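Local coordinates for ubiquitin-conjugating enzyme (Plasmodium falciparum 3D7, PDB 2H2Y), which probably acts as a ubiquitin-conjugating (E2) enzyme, passing ubiquitin on to target proteins, the deposited chain being its UBC domain, at residues H97-S100 against I104-S107. Sequence-based numbering, arbitrary orientation.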
ATOM      1  N   HIS A  97       3.952 -10.824 -12.649  1.00 55.53           N
ATOM      2  CA  HIS A  97       4.815  -9.718 -12.243  1.00 54.81           C
ATOM      3  C   HIS A  97       5.320  -9.726 -10.802  1.00 53.15           C
ATOM      4  O   HIS A  97       5.969  -8.771 -10.379  1.00 52.26           O
ATOM      5  CB  HIS A  97       4.110  -8.384 -12.502  1.00 57.29           C
ATOM      6  CG  HIS A  97       3.790  -8.135 -13.943  1.00 60.23           C
ATOM      7  ND1 HIS A  97       4.759  -8.093 -14.922  1.00 61.69           N
ATOM      8  CD2 HIS A  97       2.614  -7.891 -14.566  1.00 61.96           C
ATOM      9  CE1 HIS A  97       4.192  -7.831 -16.088  1.00 63.33           C
ATOM     10  NE2 HIS A  97       2.891  -7.702 -15.899  1.00 64.07           N
ATOM     11  N   VAL A  98       5.026 -10.773 -10.037  1.00 50.68           N
ATOM     12  CA  VAL A  98       5.508 -10.822  -8.659  1.00 49.15           C
ATOM     13  C   VAL A  98       6.619 -11.866  -8.506  1.00 49.69           C
ATOM     14  O   VAL A  98       6.552 -12.955  -9.082  1.00 49.84           O
ATOM     15  CB  VAL A  98       4.370 -11.129  -7.664  1.00 47.41           C
ATOM     16  CG1 VAL A  98       4.887 -11.013  -6.234  1.00 45.11           C
ATOM     17  CG2 VAL A  98       3.219 -10.167  -7.883  1.00 44.77           C
ATOM     18  N   TYR A  99       7.636 -11.518  -7.724  1.00 49.63           N
ATOM     19  CA  TYR A  99       8.783 -12.390  -7.503  1.00 48.89           C
ATOM     20  C   TYR A  99       8.812 -13.034  -6.122  1.00 48.56           C
ATOM     21  O   TYR A  99       8.116 -12.602  -5.209  1.00 48.94           O
ATOM     22  CB  TYR A  99      10.065 -11.597  -7.771  1.00 50.06           C
ATOM     23  CG  TYR A  99      10.084 -11.032  -9.180  1.00 52.25           C
ATOM     24  CD1 TYR A  99      10.170 -11.878 -10.288  1.00 52.77           C
ATOM     25  CD2 TYR A  99       9.919  -9.669  -9.409  1.00 52.63           C
ATOM     26  CE1 TYR A  99      10.081 -11.381 -11.587  1.00 54.10           C
ATOM     27  CE2 TYR A  99       9.827  -9.161 -10.707  1.00 54.48           C
ATOM     28  CZ  TYR A  99       9.906 -10.022 -11.790  1.00 55.51           C
ATOM     29  OH  TYR A  99       9.790  -9.531 -13.074  1.00 58.99           O
ATOM     30  N   SER A 100       9.620 -14.080  -5.991  1.00 49.57           N
ATOM     31  CA  SER A 100       9.758 -14.841  -4.749  1.00 49.14           C
ATOM     32  C   SER A 100       9.989 -13.980  -3.512  1.00 48.48           C
ATOM     33  O   SER A 100       9.410 -14.244  -2.461  1.00 49.69           O
ATOM     34  CB  SER A 100      10.916 -15.835  -4.874  1.00 49.32           C
ATOM     35  OG  SER A 100      10.938 -16.445  -6.154  1.00 49.12           O
ATOM     36  N   ILE A 104       7.675  -6.289  -6.718  1.00 41.05           N
ATOM     37  CA  ILE A 104       6.589  -6.131  -7.666  1.00 40.69           C
ATOM     38  C   ILE A 104       7.103  -5.389  -8.887  1.00 41.13           C
ATOM     39  O   ILE A 104       7.664  -4.293  -8.787  1.00 40.53           O
ATOM     40  CB  ILE A 104       5.417  -5.337  -7.050  1.00 39.71           C
ATOM     41  CG1 ILE A 104       5.022  -5.952  -5.712  1.00 39.43           C
ATOM     42  CG2 ILE A 104       4.218  -5.369  -7.974  1.00 40.60           C
ATOM     43  CD1 ILE A 104       3.965  -5.178  -4.995  1.00 40.26           C
ATOM     44  N   CYS A 105       6.930  -5.995 -10.049  1.00 42.04           N
ATOM     45  CA  CYS A 105       7.371  -5.349 -11.262  1.00 42.76           C
ATOM     46  C   CYS A 105       6.208  -4.510 -11.744  1.00 41.79           C
ATOM     47  O   CYS A 105       5.294  -5.017 -12.400  1.00 43.86           O
ATOM     48  CB  CYS A 105       7.758  -6.383 -12.319  1.00 43.56           C
ATOM     49  SG  CYS A 105       8.496  -5.660 -13.792  1.00 45.36           S
ATOM     50  N   LEU A 106       6.237  -3.229 -11.392  1.00 39.96           N
ATOM     51  CA  LEU A 106       5.180  -2.308 -11.786  1.00 38.46           C
ATOM     52  C   LEU A 106       5.790  -0.943 -12.061  1.00 38.90           C
ATOM     53  O   LEU A 106       6.478  -0.374 -11.211  1.00 38.69           O
ATOM     54  CB  LEU A 106       4.131  -2.203 -10.679  1.00 37.11           C
ATOM     55  CG  LEU A 106       2.719  -1.838 -11.137  1.00 36.97           C
ATOM     56  CD1 LEU A 106       2.161  -2.969 -11.991  1.00 38.95           C
ATOM     57  CD2 LEU A 106       1.824  -1.595  -9.939  1.00 35.89           C
ATOM     58  N   SER A 107       5.536  -0.429 -13.259  1.00 39.01           N
ATOM     59  CA  SER A 107       6.066   0.859 -13.687  1.00 40.86           C
ATOM     60  C   SER A 107       5.807   1.961 -12.672  1.00 41.49           C
ATOM     61  O   SER A 107       6.681   2.787 -12.394  1.00 38.91           O
ATOM     62  CB  SER A 107       5.439   1.247 -15.025  1.00 42.28           C
ATOM     63  OG  SER A 107       4.032   1.365 -14.901  1.00 45.27           O
TER
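Cys105 N donates a nearly straight hydrogen bond to His97 O (3.0 Å, 168° at the hydrogen), beside a single backbone bridge of Val98 with Ile104. The pairing closes a short turn within the long loop between strand 85-88 and helix 119-130, which in the UBC fold carries the active-site cysteine. Cys105 probably corresponds to the family's ubiquitin-accepting cysteine, and His95 and His97 probably stand at the first and last positions of the usual HPN motif, with histidine in place of the asparagine, as in UBE2W-type enzymes. Cys105 also forms an interchain disulfide in a crystal structure of this protein. On the outer side its CB lies beside His97 O. The Tyr99 CB does not point at Cys105, but the ring reaches it obliquely, CE2 coming within 3.8 Å of Cys105 CB. His97 CB packs against Cys105 O at 3.6 Å, and CG and ND1 of the His97 ring lie obliquely to that oxygen. A hydrogen bond between His97 N and His95 ND1 further ties the motif together. Inward, Val98 and Ile104 both rest on Phe88 and reach helix 119-130 at Met129 and Ile126 respectively. With SG anti to the backbone N (chi1 -173°), the Cys105 sulfur sits 4.1 Å from Tyr99 OH.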